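Local coordinates for protein MATE family efflux transporter (Vibrio cholerae, PDB 6IDP) that probably exports drugs and other toxic compounds across the bacterial inner membrane, driven by an inward flow of protons, as a MATE-family multidrug transporter, at residues 85-97 with 216-230. Sequence-based numbering, arbitrary orientation.
Sequences EYAKQLGGLVIVI and WTSYQWQDLNISQSL. With OLC ((2R)-2,3-dihydroxypropyl (9Z)-octadec-9-enoate), chain C; OLC ((2R)-2,3-dihydroxypropyl (9Z)-octadec-9-enoate), chain J.
Trp221 brings the edge of the six-membered part of its indole to the backbone of helix 85-97 at Gly92, which has no side chain to hold off the indole or Ser218 O; Gly91 likewise lets Trp216 O and Thr217 CG2 come close. Trp221 CZ2 comes within 3.4 Å of Leu93 N. Trp221 NE1 donates to Ser218 O (2.8 Å), which helps to hold the indole in its rotation and ties Trp221 back to Ser218. Leu224 CD2 lies over one face of the indole; on the opposite face rests the carbonyl oxygen O19 of a monoolein, 3.2 Å from Trp221 CE3, and the hydroxyl O23 of this lipid accepts from Trp221 N. Leu93, its CG anti to the backbone N (chi1 180°), splits its branches between two partners: CD1 crosses to Trp221 CH2 at 3.8 Å, while CD2 reaches Ser229 CB. The beta-branched Val96 places one methyl, CG2, against both Trp221 CH2 and the edge of Tyr219.

Gln89 suits its place because its extended chain carries NE2 to Gln220 O (2.9 Å, 153° at the hydrogen), in the plane of that carbonyl, while OE1 accepts a hydrogen bond from a water. Ser218 N donates weakly to Lys88 O, and Ser218 OG accepts from Gln220 N in an ST turn. Beyond Gln89, the Tyr86 ring is sandwiched between Leu90 CD1 and a second monoolein, with Leu224 CD1 (3.7 Å from Tyr86 CE1) and Ser229 OG at its edge.

The loop, the linker between the two six-helix lobes of the MATE fold, runs along one side of helix 84-111 as it joins helix 189-213 to helix 226-259, whose first turn, 226-230, lies at 77° to segment 85-97. Leu90 also packs on helix 54-80, and Ile95 and Trp216 on helix 124-156.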
ATOM      1  N   GLU A  85     -16.629  15.145 -19.008  1.00 37.10           N
ATOM      2  CA  GLU A  85     -17.725  15.296 -18.058  1.00 45.45           C
ATOM      3  C   GLU A  85     -17.865  14.052 -17.186  1.00 45.02           C
ATOM      4  O   GLU A  85     -17.976  14.144 -15.964  1.00 38.08           O
ATOM      5  CB  GLU A  85     -19.038  15.575 -18.791  1.00 52.28           C
ATOM      6  CG  GLU A  85     -20.238  15.755 -17.871  1.00 73.25           C
ATOM      7  CD  GLU A  85     -20.157  17.020 -17.034  1.00 86.62           C
ATOM      8  OE1 GLU A  85     -20.757  17.053 -15.938  1.00 88.61           O
ATOM      9  OE2 GLU A  85     -19.498  17.986 -17.476  1.00 87.78           O
ATOM     10  N   TYR A  86     -17.844  12.890 -17.826  1.00 28.28           N
ATOM     11  CA  TYR A  86     -18.043  11.624 -17.137  1.00 34.18           C
ATOM     12  C   TYR A  86     -16.940  11.355 -16.115  1.00 39.22           C
ATOM     13  O   TYR A  86     -17.203  10.826 -15.035  1.00 35.56           O
ATOM     14  CB  TYR A  86     -18.121  10.485 -18.157  1.00 35.00           C
ATOM     15  CG  TYR A  86     -18.173   9.102 -17.555  1.00 35.96           C
ATOM     16  CD1 TYR A  86     -19.229   8.713 -16.742  1.00 37.33           C
ATOM     17  CD2 TYR A  86     -17.173   8.174 -17.820  1.00 35.10           C
ATOM     18  CE1 TYR A  86     -19.279   7.444 -16.196  1.00 41.32           C
ATOM     19  CE2 TYR A  86     -17.215   6.903 -17.282  1.00 39.23           C
ATOM     20  CZ  TYR A  86     -18.269   6.542 -16.470  1.00 47.10           C
ATOM     21  OH  TYR A  86     -18.310   5.277 -15.933  1.00 52.03           O
ATOM     22  N   ALA A  87     -15.712  11.735 -16.451  1.00 35.14           N
ATOM     23  CA  ALA A  87     -14.577  11.514 -15.565  1.00 31.74           C
ATOM     24  C   ALA A  87     -14.693  12.314 -14.267  1.00 30.82           C
ATOM     25  O   ALA A  87     -14.384  11.801 -13.190  1.00 25.30           O
ATOM     26  CB  ALA A  87     -13.277  11.855 -16.278  1.00 30.38           C
ATOM     27  N   LYS A  88     -15.138  13.563 -14.358  1.00 28.46           N
ATOM     28  CA  LYS A  88     -15.236  14.394 -13.159  1.00 38.64           C
ATOM     29  C   LYS A  88     -16.512  14.101 -12.369  1.00 36.40           C
ATOM     30  O   LYS A  88     -16.576  14.370 -11.173  1.00 37.63           O
ATOM     31  CB  LYS A  88     -15.152  15.880 -13.516  1.00 38.54           C
ATOM     32  CG  LYS A  88     -16.342  16.439 -14.257  1.00 49.02           C
ATOM     33  CD  LYS A  88     -16.185  17.942 -14.415  1.00 54.63           C
ATOM     34  CE  LYS A  88     -17.384  18.557 -15.104  1.00 68.42           C
ATOM     35  NZ  LYS A  88     -17.288  20.044 -15.157  1.00 79.23           N
ATOM     36  N   GLN A  89     -17.520  13.548 -13.035  1.00 35.17           N
ATOM     37  CA  GLN A  89     -18.694  13.043 -12.333  1.00 32.90           C
ATOM     38  C   GLN A  89     -18.307  11.825 -11.501  1.00 34.91           C
ATOM     39  O   GLN A  89     -18.775  11.650 -10.380  1.00 33.64           O
ATOM     40  CB  GLN A  89     -19.812  12.677 -13.310  1.00 29.34           C
ATOM     41  CG  GLN A  89     -20.506  13.860 -13.958  1.00 28.60           C
ATOM     42  CD  GLN A  89     -21.460  13.431 -15.053  1.00 37.01           C
ATOM     43  OE1 GLN A  89     -21.212  12.455 -15.759  1.00 44.40           O
ATOM     44  NE2 GLN A  89     -22.563  14.153 -15.196  1.00 36.42           N
ATOM     45  N   LEU A  90     -17.449  10.984 -12.069  1.00 37.76           N
ATOM     46  CA  LEU A  90     -16.933   9.818 -11.363  1.00 33.17           C
ATOM     47  C   LEU A  90     -16.138  10.240 -10.137  1.00 29.61           C
ATOM     48  O   LEU A  90     -16.185   9.579  -9.101  1.00 24.61           O
ATOM     49  CB  LEU A  90     -16.051   8.968 -12.281  1.00 38.35           C
ATOM     50  CG  LEU A  90     -16.736   8.096 -13.332  1.00 46.58           C
ATOM     51  CD1 LEU A  90     -15.690   7.369 -14.160  1.00 43.02           C
ATOM     52  CD2 LEU A  90     -17.686   7.107 -12.675  1.00 51.63           C
ATOM     53  N   GLY A  91     -15.405  11.342 -10.268  1.00 32.57           N
ATOM     54  CA  GLY A  91     -14.611  11.870  -9.173  1.00 30.98           C
ATOM     55  C   GLY A  91     -15.489  12.223  -7.992  1.00 29.68           C
ATOM     56  O   GLY A  91     -15.163  11.908  -6.846  1.00 30.06           O
ATOM     57  N   GLY A  92     -16.612  12.876  -8.278  1.00 28.74           N
ATOM     58  CA  GLY A  92     -17.593  13.183  -7.256  1.00 34.03           C
ATOM     59  C   GLY A  92     -18.218  11.929  -6.668  1.00 35.83           C
ATOM     60  O   GLY A  92     -18.430  11.847  -5.459  1.00 34.94           O
ATOM     61  N   LEU A  93     -18.505  10.949  -7.522  1.00 29.85           N
ATOM     62  CA  LEU A  93     -19.139   9.708  -7.080  1.00 34.17           C
ATOM     63  C   LEU A  93     -18.242   8.927  -6.121  1.00 36.64           C
ATOM     64  O   LEU A  93     -18.721   8.365  -5.135  1.00 27.87           O
ATOM     65  CB  LEU A  93     -19.509   8.831  -8.280  1.00 33.46           C
ATOM     66  CG  LEU A  93     -20.174   7.492  -7.943  1.00 37.91           C
ATOM     67  CD1 LEU A  93     -21.521   7.705  -7.262  1.00 36.58           C
ATOM     68  CD2 LEU A  93     -20.326   6.617  -9.178  1.00 31.99           C
ATOM     69  N   VAL A  94     -16.945   8.898  -6.416  1.00 22.60           N
ATOM     70  CA  VAL A  94     -15.975   8.195  -5.580  1.00 32.35           C
ATOM     71  C   VAL A  94     -15.899   8.800  -4.177  1.00 32.44           C
ATOM     72  O   VAL A  94     -15.883   8.079  -3.180  1.00 31.92           O
ATOM     73  CB  VAL A  94     -14.576   8.211  -6.223  1.00 30.98           C
ATOM     74  CG1 VAL A  94     -13.524   7.736  -5.232  1.00 35.64           C
ATOM     75  CG2 VAL A  94     -14.564   7.345  -7.472  1.00 31.34           C
ATOM     76  N   ILE A  95     -15.860  10.128  -4.113  1.00 32.20           N
ATOM     77  CA  ILE A  95     -15.835  10.844  -2.842  1.00 33.24           C
ATOM     78  C   ILE A  95     -17.065  10.504  -2.000  1.00 32.24           C
ATOM     79  O   ILE A  95     -16.961  10.283  -0.790  1.00 33.01           O
ATOM     80  CB  ILE A  95     -15.761  12.372  -3.059  1.00 30.15           C
ATOM     81  CG1 ILE A  95     -14.469  12.749  -3.789  1.00 28.29           C
ATOM     82  CG2 ILE A  95     -15.835  13.107  -1.738  1.00 31.32           C
ATOM     83  CD1 ILE A  95     -13.211  12.319  -3.063  1.00 25.97           C
ATOM     84  N   VAL A  96     -18.225  10.446  -2.649  1.00 32.75           N
ATOM     85  CA  VAL A  96     -19.477  10.132  -1.968  1.00 32.08           C
ATOM     86  C   VAL A  96     -19.517   8.672  -1.505  1.00 38.68           C
ATOM     87  O   VAL A  96     -19.879   8.390  -0.363  1.00 37.06           O
ATOM     88  CB  VAL A  96     -20.687  10.432  -2.876  1.00 26.94           C
ATOM     89  CG1 VAL A  96     -21.962   9.837  -2.302  1.00 27.28           C
ATOM     90  CG2 VAL A  96     -20.835  11.935  -3.071  1.00 25.44           C
ATOM     91  N   ILE A  97     -19.132   7.758  -2.392  1.00 39.60           N
ATOM     92  CA  ILE A  97     -19.061   6.333  -2.072  1.00 42.73           C
ATOM     93  C   ILE A  97     -18.124   6.062  -0.899  1.00 36.55           C
ATOM     94  O   ILE A  97     -18.475   5.348   0.041  1.00 34.76           O
ATOM     95  CB  ILE A  97     -18.584   5.501  -3.288  1.00 53.53           C
ATOM     96  CG1 ILE A  97     -19.664   5.466  -4.369  1.00 58.25           C
ATOM     97  CG2 ILE A  97     -18.210   4.085  -2.864  1.00 54.68           C
ATOM     98  CD1 ILE A  97     -20.980   4.895  -3.897  1.00 61.86           C
ATOM     99  N   TRP A 216     -12.064  18.464 -11.222  1.00 26.72           N
ATOM    100  CA  TRP A 216     -11.812  17.029 -11.205  1.00 29.48           C
ATOM    101  C   TRP A 216     -12.933  16.290 -10.483  1.00 31.94           C
ATOM    102  O   TRP A 216     -12.984  15.059 -10.479  1.00 31.44           O
ATOM    103  CB  TRP A 216     -10.462  16.734 -10.553  1.00 28.66           C
ATOM    104  CG  TRP A 216      -9.304  17.170 -11.393  1.00 31.84           C
ATOM    105  CD1 TRP A 216      -9.344  17.568 -12.699  1.00 31.81           C
ATOM    106  CD2 TRP A 216      -7.931  17.252 -10.990  1.00 31.16           C
ATOM    107  NE1 TRP A 216      -8.081  17.890 -13.132  1.00 31.33           N
ATOM    108  CE2 TRP A 216      -7.197  17.705 -12.104  1.00 36.79           C
ATOM    109  CE3 TRP A 216      -7.255  16.988  -9.797  1.00 34.31           C
ATOM    110  CZ2 TRP A 216      -5.817  17.896 -12.059  1.00 37.18           C
ATOM    111  CZ3 TRP A 216      -5.886  17.179  -9.755  1.00 36.80           C
ATOM    112  CH2 TRP A 216      -5.182  17.627 -10.877  1.00 32.69           C
ATOM    113  N   THR A 217     -13.829  17.057  -9.872  1.00 36.21           N
ATOM    114  CA  THR A 217     -15.028  16.509  -9.253  1.00 37.55           C
ATOM    115  C   THR A 217     -16.250  17.316  -9.670  1.00 38.77           C
ATOM    116  O   THR A 217     -16.172  18.535  -9.833  1.00 38.28           O
ATOM    117  CB  THR A 217     -14.941  16.505  -7.713  1.00 37.23           C
ATOM    118  OG1 THR A 217     -14.585  17.813  -7.252  1.00 40.66           O
ATOM    119  CG2 THR A 217     -13.910  15.497  -7.230  1.00 34.71           C
ATOM    120  N   SER A 218     -17.374  16.630  -9.846  1.00 31.96           N
ATOM    121  CA  SER A 218     -18.638  17.296 -10.131  1.00 39.47           C
ATOM    122  C   SER A 218     -19.774  16.621  -9.384  1.00 38.26           C
ATOM    123  O   SER A 218     -19.763  15.406  -9.200  1.00 29.20           O
ATOM    124  CB  SER A 218     -18.932  17.298 -11.632  1.00 32.20           C
ATOM    125  OG  SER A 218     -20.233  17.795 -11.878  1.00 34.31           O
ATOM    126  N   TYR A 219     -20.758  17.407  -8.964  1.00 37.33           N
ATOM    127  CA  TYR A 219     -21.922  16.848  -8.293  1.00 36.24           C
ATOM    128  C   TYR A 219     -23.189  17.129  -9.087  1.00 40.59           C
ATOM    129  O   TYR A 219     -24.294  17.135  -8.548  1.00 46.40           O
ATOM    130  CB  TYR A 219     -22.010  17.383  -6.863  1.00 32.96           C
ATOM    131  CG  TYR A 219     -20.856  16.874  -6.032  1.00 30.99           C
ATOM    132  CD1 TYR A 219     -20.879  15.592  -5.500  1.00 30.75           C
ATOM    133  CD2 TYR A 219     -19.726  17.652  -5.822  1.00 30.15           C
ATOM    134  CE1 TYR A 219     -19.819  15.106  -4.760  1.00 29.94           C
ATOM    135  CE2 TYR A 219     -18.659  17.176  -5.081  1.00 28.68           C
ATOM    136  CZ  TYR A 219     -18.712  15.902  -4.553  1.00 35.71           C
ATOM    137  OH  TYR A 219     -17.652  15.425  -3.814  1.00 44.76           O
ATOM    138  N   GLN A 220     -23.005  17.350 -10.385  1.00 45.00           N
ATOM    139  CA  GLN A 220     -24.110  17.416 -11.331  1.00 47.52           C
ATOM    140  C   GLN A 220     -24.230  16.066 -12.037  1.00 45.32           C
ATOM    141  O   GLN A 220     -23.581  15.834 -13.057  1.00 41.78           O
ATOM    142  CB  GLN A 220     -23.895  18.541 -12.350  1.00 55.07           C
ATOM    143  CG  GLN A 220     -23.554  19.900 -11.744  1.00 56.66           C
ATOM    144  CD  GLN A 220     -24.727  20.541 -11.031  1.00 66.01           C
ATOM    145  OE1 GLN A 220     -25.589  21.160 -11.658  1.00 74.57           O
ATOM    146  NE2 GLN A 220     -24.765  20.403  -9.712  1.00 64.89           N
ATOM    147  N   TRP A 221     -25.057  15.180 -11.484  1.00 47.51           N
ATOM    148  CA  TRP A 221     -25.171  13.804 -11.976  1.00 45.16           C
ATOM    149  C   TRP A 221     -26.464  13.547 -12.747  1.00 57.16           C
ATOM    150  O   TRP A 221     -26.956  12.418 -12.775  1.00 55.01           O
ATOM    151  CB  TRP A 221     -25.088  12.812 -10.810  1.00 44.10           C
ATOM    152  CG  TRP A 221     -23.824  12.889 -10.010  1.00 41.94           C
ATOM    153  CD1 TRP A 221     -22.692  13.578 -10.328  1.00 31.93           C
ATOM    154  CD2 TRP A 221     -23.569  12.252  -8.752  1.00 42.16           C
ATOM    155  NE1 TRP A 221     -21.747  13.409  -9.348  1.00 29.39           N
ATOM    156  CE2 TRP A 221     -22.260  12.601  -8.369  1.00 33.43           C
ATOM    157  CE3 TRP A 221     -24.321  11.421  -7.914  1.00 37.59           C
ATOM    158  CZ2 TRP A 221     -21.684  12.148  -7.182  1.00 30.21           C
ATOM    159  CZ3 TRP A 221     -23.746  10.971  -6.736  1.00 35.08           C
ATOM    160  CH2 TRP A 221     -22.441  11.335  -6.383  1.00 32.04           C
ATOM    161  N   GLN A 222     -27.009  14.589 -13.368  1.00 59.68           N
ATOM    162  CA  GLN A 222     -28.278  14.479 -14.085  1.00 63.18           C
ATOM    163  C   GLN A 222     -28.227  13.445 -15.213  1.00 58.23           C
ATOM    164  O   GLN A 222     -29.201  12.727 -15.448  1.00 56.49           O
ATOM    165  CB  GLN A 222     -28.697  15.842 -14.649  1.00 65.72           C
ATOM    166  CG  GLN A 222     -29.083  16.878 -13.599  1.00 69.24           C
ATOM    167  CD  GLN A 222     -27.883  17.554 -12.959  1.00 71.19           C
ATOM    168  OE1 GLN A 222     -26.736  17.280 -13.316  1.00 64.67           O
ATOM    169  NE2 GLN A 222     -28.142  18.447 -12.010  1.00 73.86           N
ATOM    170  N   ASP A 223     -27.091  13.362 -15.900  1.00 46.68           N
ATOM    171  CA  ASP A 223     -26.958  12.448 -17.030  1.00 51.44           C
ATOM    172  C   ASP A 223     -26.049  11.262 -16.723  1.00 54.04           C
ATOM    173  O   ASP A 223     -25.611  10.560 -17.635  1.00 56.47           O
ATOM    174  CB  ASP A 223     -26.429  13.196 -18.257  1.00 57.47           C
ATOM    175  N   LEU A 224     -25.767  11.037 -15.443  1.00 51.46           N
ATOM    176  CA  LEU A 224     -24.875   9.952 -15.041  1.00 46.74           C
ATOM    177  C   LEU A 224     -25.639   8.671 -14.727  1.00 47.69           C
ATOM    178  O   LEU A 224     -26.560   8.674 -13.910  1.00 51.24           O
ATOM    179  CB  LEU A 224     -24.043  10.364 -13.822  1.00 43.74           C
ATOM    180  CG  LEU A 224     -23.084   9.307 -13.266  1.00 45.19           C
ATOM    181  CD1 LEU A 224     -21.943   9.046 -14.239  1.00 40.67           C
ATOM    182  CD2 LEU A 224     -22.547   9.721 -11.904  1.00 37.81           C
ATOM    183  N   ASN A 225     -25.256   7.579 -15.380  1.00 45.46           N
ATOM    184  CA  ASN A 225     -25.800   6.268 -15.051  1.00 46.61           C
ATOM    185  C   ASN A 225     -25.094   5.719 -13.815  1.00 46.67           C
ATOM    186  O   ASN A 225     -24.007   5.148 -13.915  1.00 41.30           O
ATOM    187  CB  ASN A 225     -25.647   5.307 -16.232  1.00 45.35           C
ATOM    188  CG  ASN A 225     -26.512   4.065 -16.095  1.00 60.20           C
ATOM    189  OD1 ASN A 225     -26.785   3.597 -14.990  1.00 67.29           O
ATOM    190  ND2 ASN A 225     -26.945   3.523 -17.227  1.00 66.54           N
ATOM    191  N   ILE A 226     -25.716   5.905 -12.653  1.00 44.15           N
ATOM    192  CA  ILE A 226     -25.108   5.533 -11.379  1.00 43.65           C
ATOM    193  C   ILE A 226     -24.857   4.028 -11.276  1.00 45.61           C
ATOM    194  O   ILE A 226     -23.768   3.602 -10.896  1.00 48.84           O
ATOM    195  CB  ILE A 226     -25.986   5.999 -10.196  1.00 44.00           C
ATOM    196  CG1 ILE A 226     -26.001   7.529 -10.123  1.00 47.47           C
ATOM    197  CG2 ILE A 226     -25.477   5.426  -8.885  1.00 45.73           C
ATOM    198  CD1 ILE A 226     -26.817   8.084  -8.974  1.00 52.74           C
ATOM    199  N   SER A 227     -25.859   3.229 -11.628  1.00 49.35           N
ATOM    200  CA  SER A 227     -25.738   1.774 -11.588  1.00 56.09           C
ATOM    201  C   SER A 227     -24.590   1.284 -12.473  1.00 52.87           C
ATOM    202  O   SER A 227     -23.875   0.344 -12.124  1.00 52.10           O
ATOM    203  CB  SER A 227     -27.053   1.122 -12.020  1.00 61.96           C
ATOM    204  OG  SER A 227     -26.993  -0.288 -11.897  1.00 69.53           O
ATOM    205  N   GLN A 228     -24.416   1.942 -13.614  1.00 52.81           N
ATOM    206  CA  GLN A 228     -23.368   1.596 -14.564  1.00 47.40           C
ATOM    207  C   GLN A 228     -21.990   1.967 -14.025  1.00 42.54           C
ATOM    208  O   GLN A 228     -21.035   1.201 -14.149  1.00 40.23           O
ATOM    209  CB  GLN A 228     -23.620   2.302 -15.894  1.00 54.53           C
ATOM    210  CG  GLN A 228     -23.230   1.516 -17.127  1.00 66.80           C
ATOM    211  CD  GLN A 228     -23.925   2.035 -18.369  1.00 77.63           C
ATOM    212  OE1 GLN A 228     -25.085   1.711 -18.625  1.00 79.51           O
ATOM    213  NE2 GLN A 228     -23.222   2.854 -19.142  1.00 79.88           N
ATOM    214  N   SER A 229     -21.896   3.151 -13.429  1.00 37.67           N
ATOM    215  CA  SER A 229     -20.638   3.634 -12.877  1.00 35.51           C
ATOM    216  C   SER A 229     -20.203   2.781 -11.692  1.00 36.99           C
ATOM    217  O   SER A 229     -19.020   2.479 -11.536  1.00 35.21           O
ATOM    218  CB  SER A 229     -20.764   5.097 -12.452  1.00 35.40           C
ATOM    219  OG  SER A 229     -21.092   5.922 -13.554  1.00 39.93           O
ATOM    220  N   LEU A 230     -21.168   2.398 -10.862  1.00 36.85           N
ATOM    221  CA  LEU A 230     -20.894   1.557  -9.705  1.00 33.85           C
ATOM    222  C   LEU A 230     -20.418   0.175 -10.132  1.00 37.45           C
ATOM    223  O   LEU A 230     -19.587  -0.440  -9.466  1.00 42.05           O
ATOM    224  CB  LEU A 230     -22.137   1.442  -8.821  1.00 37.48           C
ATOM    225  CG  LEU A 230     -22.471   2.691  -8.005  1.00 44.40           C
ATOM    226  CD1 LEU A 230     -23.689   2.459  -7.119  1.00 46.84           C
ATOM    227  CD2 LEU A 230     -21.270   3.118  -7.174  1.00 36.85           C
TER
HETATM  228  C10 OLC C 502     -22.297  12.263   2.426  1.00 72.11           C
HETATM  229  C9  OLC C 502     -22.796  12.912   1.356  1.00 74.56           C
HETATM  230  C11 OLC C 502     -23.022  12.290   3.753  1.00 69.56           C
HETATM  231  C8  OLC C 502     -24.093  13.684   1.458  1.00 73.16           C
HETATM  232  C24 OLC C 502     -27.547  17.486  -8.371  1.00 77.47           C
HETATM  233  C12 OLC C 502     -22.034  11.998   4.861  1.00 67.86           C
HETATM  234  C7  OLC C 502     -24.167  14.679   0.321  1.00 68.81           C
HETATM  235  C13 OLC C 502     -21.347  10.676   4.593  1.00 60.60           C
HETATM  236  C6  OLC C 502     -25.447  14.459  -0.456  1.00 72.72           C
HETATM  237  C14 OLC C 502     -20.250  10.465   5.613  1.00 53.23           C
HETATM  238  C5  OLC C 502     -25.326  13.217  -1.314  1.00 74.92           C
HETATM  239  C4  OLC C 502     -24.508  13.528  -2.549  1.00 74.99           C
HETATM  240  C3  OLC C 502     -25.320  13.252  -3.797  1.00 74.94           C
HETATM  241  C2  OLC C 502     -26.017  14.518  -4.251  1.00 80.05           C
HETATM  242  C21 OLC C 502     -26.847  15.167  -7.869  1.00 79.12           C
HETATM  243  C1  OLC C 502     -25.930  14.641  -5.759  1.00 84.28           C
HETATM  244  C22 OLC C 502     -27.889  16.023  -8.553  1.00 77.26           C
HETATM  245  O19 OLC C 502     -25.002  14.135  -6.358  1.00 87.42           O
HETATM  246  O25 OLC C 502     -28.674  18.284  -8.651  1.00 75.29           O
HETATM  247  O23 OLC C 502     -27.916  15.711  -9.926  1.00 70.48           O
HETATM  248  O20 OLC C 502     -26.921  15.340  -6.473  1.00 84.51           O
HETATM  249  C18 OLC J 509     -19.796   9.328 -22.304  1.00 53.58           C
HETATM  250  C17 OLC J 509     -20.027   7.893 -21.881  1.00 57.22           C
HETATM  251  C16 OLC J 509     -19.774   7.754 -20.395  1.00 56.46           C
HETATM  252  C15 OLC J 509     -19.920   6.303 -19.989  1.00 59.20           C
HETATM  253  C13 OLC J 509     -18.936   4.044 -20.177  1.00 60.79           C
HETATM  254  C14 OLC J 509     -18.773   5.499 -20.558  1.00 58.13           C
HETATM  255  O   HOH W   1     -12.071  13.185 -11.914  1.00 27.55           O
HETATM  256  O   HOH W   2     -22.298  10.727 -17.970  1.00 52.84           O